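Local coordinates for protein adenylate kinase (PDB 3BE4) that probably catalyses phosphoryl transfer between ATP and AMP, and in this crystal holds a bisubstrate analogue that spans both nucleotide sites, at residues E59-F63 with V175-V179; P92-P96 with K182-P186; G12-S16 with I125-I129. All blocks are in the same frame, centred on the assembly; numbering follows the deposited sequence.

Interaction 1: residues E59-F63 with V175-V179. With AP5 (bis(adenosine)-5'-pentaphosphate), chain C.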
# COMPACT_ATOMS: atom_id res chain seq x y z
N GLU A 59 12.32 -4.33 -8.94
CA GLU A 59 13.06 -5.42 -8.34
C GLU A 59 14.39 -4.93 -7.69
O GLU A 59 15.01 -5.64 -6.87
CB GLU A 59 13.22 -6.51 -9.46
CG GLU A 59 11.74 -7.01 -9.89
CD GLU A 59 11.73 -8.11 -10.96
OE1 GLU A 59 12.85 -8.52 -11.43
OE2 GLU A 59 10.61 -8.58 -11.29
N SER A 60 14.85 -3.67 -7.97
CA SER A 60 16.10 -3.12 -7.33
C SER A 60 15.67 -2.51 -5.93
O SER A 60 16.48 -2.22 -5.10
CB SER A 60 16.66 -2.03 -8.21
OG SER A 60 15.88 -0.84 -8.15
N GLY A 61 14.36 -2.26 -5.79
CA GLY A 61 13.79 -1.59 -4.58
C GLY A 61 13.66 -0.13 -4.70
O GLY A 61 13.15 0.51 -3.75
N ASN A 62 14.05 0.46 -5.83
CA ASN A 62 13.96 1.90 -6.02
C ASN A 62 12.60 2.36 -6.44
O ASN A 62 11.78 1.51 -6.89
CB ASN A 62 15.03 2.34 -7.11
CG ASN A 62 16.44 2.40 -6.51
OD1 ASN A 62 16.76 3.31 -5.73
ND2 ASN A 62 17.25 1.40 -6.84
N PHE A 63 12.36 3.65 -6.31
CA PHE A 63 11.16 4.24 -6.73
C PHE A 63 11.04 4.38 -8.24
O PHE A 63 11.99 4.82 -8.90
CB PHE A 63 10.92 5.65 -6.19
CG PHE A 63 10.72 5.68 -4.72
CD1 PHE A 63 10.58 4.49 -3.91
CD2 PHE A 63 10.63 6.95 -4.09
CE1 PHE A 63 10.32 4.57 -2.48
CE2 PHE A 63 10.42 7.06 -2.70
CZ PHE A 63 10.15 5.89 -1.88
N VAL A 175 17.35 -1.43 0.02
CA VAL A 175 16.95 -0.23 -0.80
C VAL A 175 15.60 0.30 -0.39
O VAL A 175 15.46 1.47 -0.08
CB VAL A 175 17.09 -0.47 -2.26
CG1 VAL A 175 16.75 0.77 -3.01
CG2 VAL A 175 18.54 -0.85 -2.51
N ARG A 176 14.59 -0.62 -0.33
CA ARG A 176 13.27 -0.21 -0.02
C ARG A 176 13.17 0.51 1.32
O ARG A 176 12.50 1.57 1.44
CB ARG A 176 12.25 -1.45 0.02
CG ARG A 176 11.91 -1.89 -1.41
CD ARG A 176 11.71 -3.40 -1.52
NE ARG A 176 10.38 -3.69 -0.94
CZ ARG A 176 10.01 -4.96 -0.69
NH1 ARG A 176 10.86 -6.01 -0.88
NH2 ARG A 176 8.79 -5.21 -0.12
N LEU A 177 13.83 -0.06 2.35
CA LEU A 177 13.85 0.60 3.65
C LEU A 177 14.61 1.96 3.56
O LEU A 177 14.14 2.95 4.14
CB LEU A 177 14.47 -0.33 4.65
CG LEU A 177 13.42 -1.39 5.08
CD1 LEU A 177 14.16 -2.48 5.87
CD2 LEU A 177 12.37 -0.76 5.90
N ASP A 178 15.74 1.98 2.88
CA ASP A 178 16.54 3.23 2.87
C ASP A 178 15.75 4.36 2.21
O ASP A 178 15.64 5.53 2.75
CB ASP A 178 17.79 2.96 2.07
CG ASP A 178 18.80 4.10 2.21
OD1 ASP A 178 19.00 4.51 3.35
OD2 ASP A 178 19.31 4.62 1.18
N VAL A 179 15.18 4.08 1.03
CA VAL A 179 14.43 5.17 0.30
C VAL A 179 13.15 5.53 1.09
O VAL A 179 12.69 6.70 1.09
CB VAL A 179 14.16 4.84 -1.17
CG1 VAL A 179 15.52 4.48 -1.90
CG2 VAL A 179 13.32 3.55 -1.30
PA AP5 C . 4.65 -2.28 -3.07
O1A AP5 C . 3.99 -3.50 -3.72
O2A AP5 C . 3.82 -1.29 -2.41
O3A AP5 C . 5.79 -2.79 -2.05
PB AP5 C . 6.38 -2.14 -0.74
O1B AP5 C . 6.28 -0.69 -0.77
O2B AP5 C . 7.73 -2.82 -0.49
O3B AP5 C . 5.26 -2.71 0.38
PG AP5 C . 4.68 -4.16 0.54
O1G AP5 C . 5.82 -5.11 0.57
O2G AP5 C . 3.62 -4.31 -0.47
O3G AP5 C . 4.12 -3.94 2.00
PD AP5 C . 2.63 -3.93 2.67
O1D AP5 C . 1.65 -4.03 1.59
O2D AP5 C . 2.64 -2.79 3.61
O3D AP5 C . 2.67 -5.24 3.58
PE AP5 C . 1.87 -6.60 3.39
O1E AP5 C . 2.17 -7.14 2.09
O2E AP5 C . 0.41 -6.43 3.76
O5F AP5 C . 5.54 -1.45 -4.10
C5F AP5 C . 6.32 -2.30 -4.96
C4F AP5 C . 7.43 -1.32 -5.52
O4F AP5 C . 6.83 -0.60 -6.58
C3F AP5 C . 8.02 -0.30 -4.62
O3F AP5 C . 9.07 -0.82 -3.84
C2F AP5 C . 8.53 0.66 -5.72
O2F AP5 C . 9.66 0.05 -6.47
C1F AP5 C . 7.36 0.74 -6.68
N9A AP5 C . 6.41 1.72 -6.25
C8A AP5 C . 5.12 1.40 -5.74
N7A AP5 C . 4.46 2.50 -5.44
C5A AP5 C . 5.29 3.59 -5.79
C6A AP5 C . 5.08 4.95 -5.74
N6A AP5 C . 4.07 5.62 -5.18
N1A AP5 C . 6.18 5.72 -6.20
C2A AP5 C . 7.22 5.10 -6.72
N3A AP5 C . 7.47 3.78 -6.80
C4A AP5 C . 6.38 2.98 -6.36
O5J AP5 C . 2.47 -7.44 4.57
C5J AP5 C . 3.88 -7.97 4.47
C4J AP5 C . 3.85 -9.31 5.23
O4J AP5 C . 3.53 -9.21 6.63
C3J AP5 C . 2.93 -10.33 4.56
O3J AP5 C . 3.53 -11.61 4.63
C2J AP5 C . 1.81 -10.27 5.55
O2J AP5 C . 1.10 -11.50 5.59
C1J AP5 C . 2.35 -10.14 6.91
N9B AP5 C . 1.62 -9.42 7.91
C8B AP5 C . 0.73 -8.36 7.71
N7B AP5 C . 0.32 -7.93 8.91
C5B AP5 C . 0.92 -8.70 9.88
C6B AP5 C . 1.00 -8.61 11.31
N6B AP5 C . 0.29 -7.68 11.95
N1B AP5 C . 1.76 -9.53 11.97
C2B AP5 C . 2.55 -10.43 11.25
N3B AP5 C . 2.59 -10.51 9.88
C4B AP5 C . 1.84 -9.58 9.18

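Interaction 2: residues P92-P96 with K182-P186. With AP5 (bis(adenosine)-5'-pentaphosphate), chain C.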
# COMPACT_ATOMS: atom_id res chain seq x y z
N PRO A 92 0.72 8.42 -1.61
CA PRO A 92 2.05 8.93 -2.10
C PRO A 92 3.24 8.39 -1.35
O PRO A 92 3.10 8.05 -0.20
CB PRO A 92 1.97 10.49 -1.76
CG PRO A 92 0.97 10.56 -0.72
CD PRO A 92 -0.08 9.46 -0.95
N ARG A 93 4.44 8.40 -1.94
CA ARG A 93 5.55 7.97 -1.15
C ARG A 93 6.68 8.99 -1.30
O ARG A 93 7.73 8.78 -0.77
CB ARG A 93 5.83 6.37 -1.36
CG ARG A 93 6.33 6.03 -2.65
CD ARG A 93 6.89 4.63 -2.50
NE ARG A 93 5.80 3.60 -2.53
CZ ARG A 93 6.04 2.34 -2.19
NH1 ARG A 93 7.20 1.89 -1.70
NH2 ARG A 93 5.00 1.48 -2.37
N THR A 94 6.42 10.14 -1.97
CA THR A 94 7.37 11.26 -2.00
C THR A 94 6.52 12.54 -1.84
O THR A 94 5.31 12.55 -2.07
CB THR A 94 8.13 11.40 -3.33
OG1 THR A 94 7.16 11.69 -4.40
CG2 THR A 94 8.91 10.17 -3.66
N ILE A 95 7.17 13.64 -1.52
CA ILE A 95 6.52 14.89 -1.39
C ILE A 95 5.93 15.34 -2.75
O ILE A 95 4.78 15.75 -2.70
CB ILE A 95 7.51 16.01 -0.76
CG1 ILE A 95 7.87 15.62 0.64
CG2 ILE A 95 6.80 17.34 -0.77
CD1 ILE A 95 6.61 15.65 1.58
N PRO A 96 6.66 15.28 -3.92
CA PRO A 96 5.99 15.60 -5.21
C PRO A 96 4.75 14.77 -5.49
O PRO A 96 3.78 15.28 -6.01
CB PRO A 96 7.07 15.45 -6.29
CG PRO A 96 8.34 15.72 -5.44
CD PRO A 96 8.14 15.10 -4.09
N LYS A 182 14.39 7.99 3.78
CA LYS A 182 14.82 9.27 3.18
C LYS A 182 13.66 10.08 2.58
O LYS A 182 13.55 11.34 2.72
CB LYS A 182 15.88 8.99 2.11
CG LYS A 182 17.21 8.63 2.77
CD LYS A 182 18.28 8.20 1.66
CE LYS A 182 19.75 7.92 2.20
NZ LYS A 182 19.88 7.46 3.60
N GLN A 183 12.79 9.43 1.81
CA GLN A 183 11.81 10.10 0.92
C GLN A 183 10.39 10.01 1.38
O GLN A 183 9.60 10.95 1.09
CB GLN A 183 11.94 9.57 -0.52
CG GLN A 183 13.22 10.12 -1.13
CD GLN A 183 13.46 9.71 -2.54
OE1 GLN A 183 12.77 10.13 -3.46
NE2 GLN A 183 14.48 8.89 -2.73
N THR A 184 10.02 8.89 2.03
CA THR A 184 8.59 8.67 2.36
C THR A 184 8.30 9.16 3.75
O THR A 184 7.28 9.75 3.96
CB THR A 184 8.28 7.18 2.23
OG1 THR A 184 8.63 6.79 0.91
CG2 THR A 184 6.74 6.96 2.50
N ALA A 185 9.18 8.86 4.72
CA ALA A 185 8.96 9.26 6.10
C ALA A 185 8.60 10.76 6.35
O ALA A 185 7.76 11.02 7.23
CB ALA A 185 10.11 8.82 6.92
N PRO A 186 9.14 11.70 5.55
CA PRO A 186 8.75 13.14 5.58
C PRO A 186 7.28 13.45 5.37
O PRO A 186 6.79 14.54 5.73
CB PRO A 186 9.48 13.73 4.38
CG PRO A 186 10.75 13.00 4.34
CD PRO A 186 10.27 11.54 4.57
PA AP5 C . 4.65 -2.28 -3.07
O1A AP5 C . 3.99 -3.50 -3.72
O2A AP5 C . 3.82 -1.29 -2.41
O3A AP5 C . 5.79 -2.79 -2.05
PB AP5 C . 6.38 -2.14 -0.74
O1B AP5 C . 6.28 -0.69 -0.77
O2B AP5 C . 7.73 -2.82 -0.49
O3B AP5 C . 5.26 -2.71 0.38
PG AP5 C . 4.68 -4.16 0.54
O1G AP5 C . 5.82 -5.11 0.57
O2G AP5 C . 3.62 -4.31 -0.47
O3G AP5 C . 4.12 -3.94 2.00
PD AP5 C . 2.63 -3.93 2.67
O1D AP5 C . 1.65 -4.03 1.59
O2D AP5 C . 2.64 -2.79 3.61
O3D AP5 C . 2.67 -5.24 3.58
PE AP5 C . 1.87 -6.60 3.39
O1E AP5 C . 2.17 -7.14 2.09
O2E AP5 C . 0.41 -6.43 3.76
O5F AP5 C . 5.54 -1.45 -4.10
C5F AP5 C . 6.32 -2.30 -4.96
C4F AP5 C . 7.43 -1.32 -5.52
O4F AP5 C . 6.83 -0.60 -6.58
C3F AP5 C . 8.02 -0.30 -4.62
O3F AP5 C . 9.07 -0.82 -3.84
C2F AP5 C . 8.53 0.66 -5.72
O2F AP5 C . 9.66 0.05 -6.47
C1F AP5 C . 7.36 0.74 -6.68
N9A AP5 C . 6.41 1.72 -6.25
C8A AP5 C . 5.12 1.40 -5.74
N7A AP5 C . 4.46 2.50 -5.44
C5A AP5 C . 5.29 3.59 -5.79
C6A AP5 C . 5.08 4.95 -5.74
N6A AP5 C . 4.07 5.62 -5.18
N1A AP5 C . 6.18 5.72 -6.20
C2A AP5 C . 7.22 5.10 -6.72
N3A AP5 C . 7.47 3.78 -6.80
C4A AP5 C . 6.38 2.98 -6.36
O5J AP5 C . 2.47 -7.44 4.57
C5J AP5 C . 3.88 -7.97 4.47
C4J AP5 C . 3.85 -9.31 5.23
O4J AP5 C . 3.53 -9.21 6.63
C3J AP5 C . 2.93 -10.33 4.56
O3J AP5 C . 3.53 -11.61 4.63
C2J AP5 C . 1.81 -10.27 5.55
O2J AP5 C . 1.10 -11.50 5.59
C1J AP5 C . 2.35 -10.14 6.91
N9B AP5 C . 1.62 -9.42 7.91
C8B AP5 C . 0.73 -8.36 7.71
N7B AP5 C . 0.32 -7.93 8.91
C5B AP5 C . 0.92 -8.70 9.88
C6B AP5 C . 1.00 -8.61 11.31
N6B AP5 C . 0.29 -7.68 11.95
N1B AP5 C . 1.76 -9.53 11.97
C2B AP5 C . 2.55 -10.43 11.25
N3B AP5 C . 2.59 -10.51 9.88
C4B AP5 C . 1.84 -9.58 9.18
O HOH W 1 8.29 3.86 0.55
O HOH W 2 9.95 13.13 -0.56

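Interaction 3: residues G12-S16 with I125-I129. With AP5 (bis(adenosine)-5'-pentaphosphate), chain C.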
# COMPACT_ATOMS: atom_id res chain seq x y z
N GLY A 12 3.55 3.78 5.54
CA GLY A 12 4.25 2.93 6.50
C GLY A 12 5.38 2.30 5.69
O GLY A 12 5.36 2.31 4.47
N ALA A 13 6.33 1.77 6.44
CA ALA A 13 7.51 1.12 5.81
C ALA A 13 7.07 0.09 4.80
O ALA A 13 6.00 -0.54 4.99
CB ALA A 13 8.37 0.54 6.88
N PRO A 14 7.87 -0.21 3.76
CA PRO A 14 7.64 -1.34 2.91
C PRO A 14 7.51 -2.59 3.82
O PRO A 14 8.25 -2.83 4.76
CB PRO A 14 8.90 -1.37 2.02
CG PRO A 14 9.89 -0.56 2.82
CD PRO A 14 9.15 0.51 3.40
N GLY A 15 6.46 -3.40 3.62
CA GLY A 15 6.36 -4.54 4.46
C GLY A 15 5.58 -4.43 5.79
O GLY A 15 5.43 -5.41 6.55
N SER A 16 4.97 -3.25 6.03
CA SER A 16 4.36 -2.95 7.29
C SER A 16 2.94 -3.50 7.49
O SER A 16 2.45 -3.36 8.62
CB SER A 16 4.44 -1.43 7.58
OG SER A 16 3.80 -0.70 6.48
N ILE A 125 10.29 -5.55 10.13
CA ILE A 125 9.89 -5.62 8.65
C ILE A 125 10.66 -6.75 7.96
O ILE A 125 10.17 -7.33 7.08
CB ILE A 125 10.32 -4.23 7.92
CG1 ILE A 125 9.36 -3.16 8.52
CG2 ILE A 125 10.44 -4.33 6.44
CD1 ILE A 125 7.87 -3.48 7.95
N ILE A 126 11.93 -6.98 8.27
CA ILE A 126 12.68 -8.02 7.62
C ILE A 126 12.04 -9.37 7.91
O ILE A 126 11.94 -10.09 6.93
CB ILE A 126 14.11 -8.06 8.17
CG1 ILE A 126 14.83 -6.73 7.85
CG2 ILE A 126 14.85 -9.29 7.76
CD1 ILE A 126 14.86 -6.37 6.64
N GLU A 127 11.43 -9.55 9.09
CA GLU A 127 10.83 -10.83 9.45
C GLU A 127 9.47 -10.82 8.71
O GLU A 127 8.99 -11.94 8.25
CB GLU A 127 10.55 -10.73 10.96
CG GLU A 127 9.70 -11.93 11.42
CD GLU A 127 10.33 -13.31 11.28
OE1 GLU A 127 11.59 -13.34 10.98
OE2 GLU A 127 9.57 -14.24 11.73
N ARG A 128 8.81 -9.69 8.60
CA ARG A 128 7.49 -9.73 7.84
C ARG A 128 7.71 -10.13 6.38
O ARG A 128 6.99 -11.00 5.83
CB ARG A 128 6.78 -8.35 7.81
CG ARG A 128 6.50 -7.75 9.20
CD ARG A 128 5.41 -8.64 9.86
NE ARG A 128 5.07 -8.22 11.23
CZ ARG A 128 4.17 -7.23 11.56
NH1 ARG A 128 3.48 -6.57 10.64
NH2 ARG A 128 3.97 -7.02 12.90
N ILE A 129 8.72 -9.59 5.72
CA ILE A 129 8.94 -9.83 4.26
C ILE A 129 9.45 -11.27 4.10
O ILE A 129 9.05 -11.97 3.18
CB ILE A 129 9.98 -8.73 3.73
CG1 ILE A 129 9.27 -7.41 3.64
CG2 ILE A 129 10.39 -9.30 2.40
CD1 ILE A 129 10.22 -6.26 3.24
PA AP5 C . 4.65 -2.28 -3.07
O1A AP5 C . 3.99 -3.50 -3.72
O2A AP5 C . 3.82 -1.29 -2.41
O3A AP5 C . 5.79 -2.79 -2.05
PB AP5 C . 6.38 -2.14 -0.74
O1B AP5 C . 6.28 -0.69 -0.77
O2B AP5 C . 7.73 -2.82 -0.49
O3B AP5 C . 5.26 -2.71 0.38
PG AP5 C . 4.68 -4.16 0.54
O1G AP5 C . 5.82 -5.11 0.57
O2G AP5 C . 3.62 -4.31 -0.47
O3G AP5 C . 4.12 -3.94 2.00
PD AP5 C . 2.63 -3.93 2.67
O1D AP5 C . 1.65 -4.03 1.59
O2D AP5 C . 2.64 -2.79 3.61
O3D AP5 C . 2.67 -5.24 3.58
PE AP5 C . 1.87 -6.60 3.39
O1E AP5 C . 2.17 -7.14 2.09
O2E AP5 C . 0.41 -6.43 3.76
O5F AP5 C . 5.54 -1.45 -4.10
C5F AP5 C . 6.32 -2.30 -4.96
C4F AP5 C . 7.43 -1.32 -5.52
O4F AP5 C . 6.83 -0.60 -6.58
C3F AP5 C . 8.02 -0.30 -4.62
O3F AP5 C . 9.07 -0.82 -3.84
C2F AP5 C . 8.53 0.66 -5.72
O2F AP5 C . 9.66 0.05 -6.47
C1F AP5 C . 7.36 0.74 -6.68
N9A AP5 C . 6.41 1.72 -6.25
C8A AP5 C . 5.12 1.40 -5.74
N7A AP5 C . 4.46 2.50 -5.44
C5A AP5 C . 5.29 3.59 -5.79
C6A AP5 C . 5.08 4.95 -5.74
N6A AP5 C . 4.07 5.62 -5.18
N1A AP5 C . 6.18 5.72 -6.20
C2A AP5 C . 7.22 5.10 -6.72
N3A AP5 C . 7.47 3.78 -6.80
C4A AP5 C . 6.38 2.98 -6.36
O5J AP5 C . 2.47 -7.44 4.57
C5J AP5 C . 3.88 -7.97 4.47
C4J AP5 C . 3.85 -9.31 5.23
O4J AP5 C . 3.53 -9.21 6.63
C3J AP5 C . 2.93 -10.33 4.56
O3J AP5 C . 3.53 -11.61 4.63
C2J AP5 C . 1.81 -10.27 5.55
O2J AP5 C . 1.10 -11.50 5.59
C1J AP5 C . 2.35 -10.14 6.91
N9B AP5 C . 1.62 -9.42 7.91
C8B AP5 C . 0.73 -8.36 7.71
N7B AP5 C . 0.32 -7.93 8.91
C5B AP5 C . 0.92 -8.70 9.88
C6B AP5 C . 1.00 -8.61 11.31
N6B AP5 C . 0.29 -7.68 11.95
N1B AP5 C . 1.76 -9.53 11.97
C2B AP5 C . 2.55 -10.43 11.25
N3B AP5 C . 2.59 -10.51 9.88
C4B AP5 C . 1.84 -9.58 9.18
O HOH W 3 3.58 -6.64 7.82
O HOH W 4 0.98 -4.51 10.62

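Interaction 1: residues E59-F63 with V175-V179
Apolar packing joins Phe63 to Val179. The methyl CG2 of Val179 reaches the ring at Phe63 CE1, 3.4 Å away, while Val179 CB lies above one face, displaced toward the rim, and the two side chains run past each other in opposite directions. With CG1 anti to the carbonyl carbon (chi1 -54°), Val179 CG2 falls between that carbon and the backbone N. One helical turn earlier, Val175 meets the backbone instead: its CB lies 3.4 Å from Ser60 O, and its CG1 packs on Gly61 C and beside the amide of Asn62.

The backbone shape that allows this is a Schellman motif closing helix 52-60. Gly61 leaves the helix with a phi of 93°, and without a side chain there its CA comes within 4.8 Å of Arg176 CA. This helix, by analogy with other adenylate kinases part of the NMP-binding domain, thus ends against helix 170-184, and the chain then turns toward the presumed AMP site.

Polar contacts lie alongside. Asn62 ND2 donates to Ser60 OG (2.9 Å, 158°), the acceptor lying close to the amide plane; Ser60 OG also bonds to Ile57 O. Asn62 O receives the ribose hydroxyl O2F of AP5 at 2.6 Å, and Phe63 CB passes near its purine C2A. Bent at chi2 and chi3, Arg176 lays CG against Gly61 O and brings its guanidinium edge to the phosphate: NE (2.8 Å) and NH2 (2.6 Å) both donate, in bent bonds, to AP5 O2B, which lies in the guanidinium plane. Asp168 pairs with Arg176 NH1, which with those bonds probably restricts the group's rotation.

Interaction 2: residues P92-P96 with K182-P186
Thr184 meets the backbone of Arg93, which ends the Asp-Gly-Phe-Pro-Arg signature of adenylate kinases, running from the end of strand 86-89 with a cis peptide before Pro92. The tight part is here. Thr184 OG1 donates to Arg93 O at 2.8 Å, in the carbonyl plane and on a lone pair (C=O...donor angle 133°). The same oxygen takes a CA-H...O contact from Thr184 CA at 3.2 Å, so side chain and backbone of one residue both approach this carbonyl.

From that fixed point the Arg93 side chain, bent at chi3, leads away to AP5. The purine lies over one face of its guanidinium, offset toward the rim, and NH1 and NH2 share AP5 O1B, NH1 at 2.9 Å. Arg93 NE bonds to Gly90 O, a second-shell hold on the group.

The solvent side, Gln183 with Ile95 and Pro186, is looser: Ile95 CD1 stands 4.4 Å from Pro186 CB. Buried Thr94 runs its CG2 alongside the Gln183 amide, 3.9 Å from OE1. It is the N-cap of helix 95-108, its OG1 bonding to Gln97 N and Asp66. Beside it, water 2 joins the two backbones, accepting from Ile95 N (3.0 Å) and donating to Gln183 O (2.8 Å).

Interaction 3: residues G12-S16 with I125-I129
The guanidinium of Arg128 has the second adenine of AP5 over one face, with ring atom N1B 3.3 Å above the plane and over its centre. Such stacking is consistent with the ATP site, as in other adenylate kinases. At the edge, in plane, sit two waters. Water 3 accepts from Arg128 NH1 and donates to Gly15 O (2.6 Å) and to the ribose oxygen O4J of AP5; water 4 joins Arg128 NH1 to Ser16 O. The link between this arginine and the loop is water-mediated at its polar end and direct nearer the backbone, where Arg128 CB touches Gly15 O at 3.5 Å. NH2 of the same group pairs with Glu124 and bonds to Ala202 O, so several bonds hold the plane under the base.

The loop is the P-loop, with the sequence Gly-Ala-Pro-Gly-Ser-Gly-Lys starting at Gly12. Ala13 to Ser16 form a type II turn, closed by a weak bond from Ser16 N to Ala13 O, with Gly15 taking the positive phi of 91° at its third position. Ser16 OG donates to Ala13 O (2.7 Å) on a lone pair in the carbonyl plane; chi1 of 57° swings it back over the turn. Gly15 N donates to O3G, the oxygen bridging PG and PD of AP5, at 2.9 Å (144°).

Behind the turn Ile125 fills the contact. Its CG2 comes to 3.1 Å from Pro14 O and its CD1 to 3.3 Å from Gly15 C, with Ile129 CG1 lying beside Gly15 CA.

Strand 7-12 runs into this loop and helix 18-29 leaves after it; helix 122-130, which follows the adjacent parallel strand 114-119, backs the turn, while Phe180 of helix 170-184 packs on Ala13 and Pro14.

All three contacts border AP5. Interactions 1 and 2, with centres about 13 Å apart, share helix 170-184 and meet at the Phe63 ring, where CZ lies 3.3 Å from Thr184 OG1 and CE1 3.4 Å from Arg93 CD. Interaction 3, centred about 12 Å from interaction 1, touches it through Pro14 CG, 3.6 Å from Arg176 O. Interactions 2 and 3 do not touch: their centres are about 17 Å apart and their nearest atoms about 5 Å, yet the pentaphosphate connects them. Arg93 and Arg176 hold different oxygens of the same phosphate, PB, and each side chain lies about 7 Å from the bound magnesium ion, while Gly15 N of the P-loop bonds further along, between PG and PD.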